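Local coordinates for protein Alp7A (Bacillus subtilis, PDB 5EC0) that binds adenine nucleotide and, as an actin-like protein of the bacterial cytoskeleton, probably forms filaments that segregate plasmids, at residues A[257-262]-A[266-271]. Numbering follows the deposited sequence.
With ADP (adenosine-5'-diphosphate), chain D.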
ATOM      1  N   GLU A 257      -1.745 -26.291 -14.072  1.00 71.08           N
ATOM      2  CA  GLU A 257      -1.855 -26.214 -15.520  1.00 78.59           C
ATOM      3  C   GLU A 257      -1.899 -24.764 -15.990  1.00 73.81           C
ATOM      4  O   GLU A 257      -1.484 -24.438 -17.101  1.00 77.05           O
ATOM      5  CB  GLU A 257      -3.129 -26.922 -15.967  1.00 91.05           C
ATOM      6  CG  GLU A 257      -3.429 -28.190 -15.191  1.00100.27           C
ATOM      7  CD  GLU A 257      -4.777 -28.774 -15.539  1.00105.45           C
ATOM      8  OE1 GLU A 257      -5.555 -28.099 -16.242  1.00104.40           O
ATOM      9  OE2 GLU A 257      -5.071 -29.895 -15.085  1.00110.88           O
ATOM     10  N   HIS A 258      -2.423 -23.895 -15.133  1.00 66.85           N
ATOM     11  CA  HIS A 258      -2.823 -22.558 -15.556  1.00 64.11           C
ATOM     12  C   HIS A 258      -1.891 -21.452 -15.073  1.00 54.53           C
ATOM     13  O   HIS A 258      -1.918 -20.346 -15.606  1.00 54.31           O
ATOM     14  CB  HIS A 258      -4.245 -22.277 -15.073  1.00 57.04           C
ATOM     15  CG  HIS A 258      -5.276 -23.143 -15.720  1.00 66.82           C
ATOM     16  ND1 HIS A 258      -5.767 -24.288 -15.130  1.00 70.94           N
ATOM     17  CD2 HIS A 258      -5.906 -23.035 -16.913  1.00 73.27           C
ATOM     18  CE1 HIS A 258      -6.659 -24.846 -15.928  1.00 73.52           C
ATOM     19  NE2 HIS A 258      -6.763 -24.104 -17.016  1.00 77.67           N
ATOM     20  N   PHE A 259      -1.072 -21.751 -14.067  1.00 54.02           N
ATOM     21  CA  PHE A 259      -0.196 -20.751 -13.457  1.00 52.93           C
ATOM     22  C   PHE A 259       1.136 -21.359 -13.004  1.00 69.11           C
ATOM     23  O   PHE A 259       1.167 -22.388 -12.323  1.00 54.68           O
ATOM     24  CB  PHE A 259      -0.907 -20.083 -12.279  1.00 59.20           C
ATOM     25  CG  PHE A 259      -2.251 -19.515 -12.639  1.00 54.91           C
ATOM     26  CD1 PHE A 259      -2.353 -18.275 -13.257  1.00 57.11           C
ATOM     27  CD2 PHE A 259      -3.407 -20.229 -12.386  1.00 48.65           C
ATOM     28  CE1 PHE A 259      -3.590 -17.757 -13.604  1.00 54.54           C
ATOM     29  CE2 PHE A 259      -4.647 -19.716 -12.731  1.00 49.12           C
ATOM     30  CZ  PHE A 259      -4.739 -18.483 -13.344  1.00 51.54           C
ATOM     31  N   ASP A 260       2.238 -20.723 -13.404  1.00 71.32           N
ATOM     32  CA  ASP A 260       3.574 -21.195 -13.039  1.00 69.26           C
ATOM     33  C   ASP A 260       4.098 -20.442 -11.832  1.00 61.44           C
ATOM     34  O   ASP A 260       5.142 -20.778 -11.277  1.00 59.44           O
ATOM     35  CB  ASP A 260       4.548 -21.043 -14.209  1.00 70.14           C
ATOM     36  CG  ASP A 260       4.134 -21.851 -15.405  1.00 75.87           C
ATOM     37  OD1 ASP A 260       3.357 -22.809 -15.217  1.00 74.90           O
ATOM     38  OD2 ASP A 260       4.583 -21.534 -16.529  1.00 86.48           O
ATOM     39  N   SER A 261       3.370 -19.415 -11.423  1.00 58.65           N
ATOM     40  CA  SER A 261       3.786 -18.644 -10.268  1.00 58.12           C
ATOM     41  C   SER A 261       2.567 -18.125  -9.535  1.00 55.21           C
ATOM     42  O   SER A 261       1.502 -17.961 -10.125  1.00 53.34           O
ATOM     43  CB  SER A 261       4.692 -17.483 -10.687  1.00 57.08           C
ATOM     44  OG  SER A 261       3.930 -16.345 -11.044  1.00 50.71           O
ATOM     45  N   VAL A 262       2.726 -17.858  -8.247  1.00 51.91           N
ATOM     46  CA  VAL A 262       1.622 -17.358  -7.459  1.00 51.79           C
ATOM     47  C   VAL A 262       1.273 -15.932  -7.888  1.00 54.85           C
ATOM     48  O   VAL A 262       0.133 -15.490  -7.749  1.00 57.87           O
ATOM     49  CB  VAL A 262       1.942 -17.414  -5.948  1.00 44.89           C
ATOM     50  CG1 VAL A 262       2.833 -16.262  -5.535  1.00 43.03           C
ATOM     51  CG2 VAL A 262       0.665 -17.402  -5.155  1.00 48.67           C
ATOM     52  N   GLU A 266      -2.416 -14.585  -8.565  1.00 39.02           N
ATOM     53  CA  GLU A 266      -2.786 -13.353  -7.878  1.00 41.80           C
ATOM     54  C   GLU A 266      -3.268 -12.270  -8.849  1.00 41.89           C
ATOM     55  O   GLU A 266      -4.279 -11.628  -8.598  1.00 45.54           O
ATOM     56  CB  GLU A 266      -1.592 -12.855  -7.067  1.00 42.75           C
ATOM     57  CG  GLU A 266      -1.788 -11.541  -6.329  1.00 44.45           C
ATOM     58  CD  GLU A 266      -0.475 -11.021  -5.771  1.00 48.44           C
ATOM     59  OE1 GLU A 266       0.556 -11.134  -6.474  1.00 51.99           O
ATOM     60  OE2 GLU A 266      -0.470 -10.519  -4.629  1.00 53.13           O
ATOM     61  N   LYS A 267      -2.560 -12.089  -9.963  1.00 43.87           N
ATOM     62  CA  LYS A 267      -2.932 -11.076 -10.951  1.00 41.35           C
ATOM     63  C   LYS A 267      -4.234 -11.419 -11.668  1.00 45.83           C
ATOM     64  O   LYS A 267      -5.090 -10.559 -11.848  1.00 50.74           O
ATOM     65  CB  LYS A 267      -1.817 -10.881 -11.981  1.00 46.32           C
ATOM     66  CG  LYS A 267      -2.161  -9.858 -13.058  1.00 53.10           C
ATOM     67  CD  LYS A 267      -0.981  -9.578 -13.985  1.00 60.60           C
ATOM     68  CE  LYS A 267      -1.330  -8.522 -15.031  1.00 64.09           C
ATOM     69  NZ  LYS A 267      -0.152  -8.157 -15.886  1.00 71.07           N
ATOM     70  N   PHE A 268      -4.370 -12.670 -12.097  1.00 41.43           N
ATOM     71  CA  PHE A 268      -5.615 -13.150 -12.690  1.00 42.68           C
ATOM     72  C   PHE A 268      -6.825 -12.947 -11.756  1.00 44.63           C
ATOM     73  O   PHE A 268      -7.894 -12.531 -12.199  1.00 44.09           O
ATOM     74  CB  PHE A 268      -5.472 -14.627 -13.059  1.00 45.15           C
ATOM     75  CG  PHE A 268      -6.734 -15.255 -13.575  1.00 46.84           C
ATOM     76  CD1 PHE A 268      -7.140 -15.049 -14.882  1.00 49.94           C
ATOM     77  CD2 PHE A 268      -7.510 -16.068 -12.756  1.00 42.86           C
ATOM     78  CE1 PHE A 268      -8.303 -15.636 -15.372  1.00 52.15           C
ATOM     79  CE2 PHE A 268      -8.667 -16.655 -13.233  1.00 45.45           C
ATOM     80  CZ  PHE A 268      -9.068 -16.440 -14.542  1.00 48.41           C
ATOM     81  N   ILE A 269      -6.649 -13.219 -10.468  1.00 45.19           N
ATOM     82  CA  ILE A 269      -7.754 -13.078  -9.516  1.00 48.02           C
ATOM     83  C   ILE A 269      -8.262 -11.635  -9.355  1.00 43.61           C
ATOM     84  O   ILE A 269      -9.446 -11.387  -9.542  1.00 48.93           O
ATOM     85  CB  ILE A 269      -7.373 -13.633  -8.140  1.00 43.41           C
ATOM     86  CG1 ILE A 269      -7.360 -15.165  -8.198  1.00 43.62           C
ATOM     87  CG2 ILE A 269      -8.362 -13.176  -7.098  1.00 33.64           C
ATOM     88  CD1 ILE A 269      -6.952 -15.845  -6.906  1.00 39.93           C
ATOM     89  N   TYR A 270      -7.402 -10.678  -9.029  1.00 37.32           N
ATOM     90  CA  TYR A 270      -7.918  -9.314  -8.839  1.00 37.79           C
ATOM     91  C   TYR A 270      -8.349  -8.693 -10.167  1.00 37.95           C
ATOM     92  O   TYR A 270      -9.302  -7.922 -10.204  1.00 39.61           O
ATOM     93  CB  TYR A 270      -6.909  -8.399  -8.102  1.00 37.18           C
ATOM     94  CG  TYR A 270      -5.634  -8.003  -8.817  1.00 43.07           C
ATOM     95  CD1 TYR A 270      -5.629  -7.022  -9.814  1.00 49.41           C
ATOM     96  CD2 TYR A 270      -4.409  -8.551  -8.439  1.00 44.58           C
ATOM     97  CE1 TYR A 270      -4.433  -6.635 -10.457  1.00 37.61           C
ATOM     98  CE2 TYR A 270      -3.215  -8.172  -9.069  1.00 40.72           C
ATOM     99  CZ  TYR A 270      -3.238  -7.222 -10.071  1.00 43.87           C
ATOM    100  OH  TYR A 270      -2.055  -6.865 -10.677  1.00 52.72           O
ATOM    101  N   SER A 271      -7.677  -9.058 -11.254  1.00 41.14           N
ATOM    102  CA  SER A 271      -8.138  -8.672 -12.583  1.00 43.18           C
ATOM    103  C   SER A 271      -9.524  -9.225 -12.902  1.00 42.49           C
ATOM    104  O   SER A 271     -10.270  -8.581 -13.630  1.00 43.28           O
ATOM    105  CB  SER A 271      -7.164  -9.134 -13.673  1.00 45.49           C
ATOM    106  OG  SER A 271      -5.822  -8.854 -13.329  1.00 46.85           O
TER
HETATM  107  PB  ADP D 403       0.351  -6.191   0.936  1.00 58.56           P
HETATM  108  O1B ADP D 403       0.923  -4.779   0.963  1.00 38.66           O
HETATM  109  O2B ADP D 403       0.627  -7.047   2.161  1.00 56.80           O
HETATM  110  O3B ADP D 403       0.575  -6.973  -0.337  1.00 62.29           O
HETATM  111  PA  ADP D 403      -2.112  -5.060  -0.086  1.00 33.43           P
HETATM  112  O1A ADP D 403      -1.210  -4.279  -1.016  1.00 40.40           O
HETATM  113  O2A ADP D 403      -3.230  -4.355   0.660  1.00 24.57           O
HETATM  114  O3A ADP D 403      -1.251  -5.943   0.967  1.00 54.81           O
HETATM  115  O5' ADP D 403      -2.769  -6.264  -0.903  1.00 44.01           O
HETATM  116  C5' ADP D 403      -2.157  -6.834  -2.052  1.00 39.49           C
HETATM  117  C4' ADP D 403      -3.264  -7.639  -2.699  1.00 31.93           C
HETATM  118  O4' ADP D 403      -4.160  -6.730  -3.332  1.00 33.87           O
HETATM  119  C3' ADP D 403      -2.804  -8.581  -3.795  1.00 34.83           C
HETATM  120  O3' ADP D 403      -2.672  -9.909  -3.290  1.00 41.55           O
HETATM  121  C2' ADP D 403      -3.917  -8.534  -4.823  1.00 38.61           C
HETATM  122  O2' ADP D 403      -4.601  -9.786  -4.786  1.00 31.46           O
HETATM  123  C1' ADP D 403      -4.855  -7.426  -4.357  1.00 35.07           C
HETATM  124  N9  ADP D 403      -5.237  -6.460  -5.413  1.00 33.40           N
HETATM  125  C8  ADP D 403      -6.512  -6.067  -5.618  1.00 37.07           C
HETATM  126  N7  ADP D 403      -6.592  -5.178  -6.633  1.00 38.40           N
HETATM  127  C5  ADP D 403      -5.343  -4.981  -7.083  1.00 32.10           C
HETATM  128  C6  ADP D 403      -4.759  -4.149  -8.153  1.00 39.87           C
HETATM  129  N6  ADP D 403      -5.570  -3.363  -8.913  1.00 49.53           N
HETATM  130  N1  ADP D 403      -3.420  -4.204  -8.324  1.00 34.59           N
HETATM  131  C2  ADP D 403      -2.645  -5.003  -7.554  1.00 34.28           C
HETATM  132  N3  ADP D 403      -3.103  -5.797  -6.554  1.00 27.02           N
HETATM  133  C4  ADP D 403      -4.440  -5.828  -6.281  1.00 27.07           C
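With CG anti to its carbonyl carbon (chi1 -54°), Phe-259 sets its ring against helix 262-272, where Phe-268, its CG anti to the backbone N (chi1 175°), meets it. The side chains cross at about a right angle: CE1 of Phe-259 touches CB of Phe-268 at 3.7 Å, the ring planes inclined at 50°. Flat, apolar phenylalanines suit this buried spot, which Arg-280 also borders. Ser-261 is the N-cap, its OG taking the N-H of Glu-264, and the first turn follows with a nearly straight bond from Glu-266 N to Val-262 O (2.8 Å). Branched Val-262 packs on Leu-247 of helix 243-254. The helix turns its other side to ADP. Glu-266 reaches out on an extended chain, its OE2 accepting a hydrogen bond from the ribose hydroxyl O3' at 2.6 Å, a task suited to a carboxylate. One turn on, Tyr-270 lays a ring face over the adenine, CE1 lying 3.4 Å from N1, while Lys-267 O sits over the opposite face. Replacing Tyr-270 by alanine would probably leave one face of the adenine uncovered and the base freer to shift. Apolar loop-to-helix packing thus accompanies recognition of ribose by a carboxylate hydrogen bond and of base by a flat aromatic face.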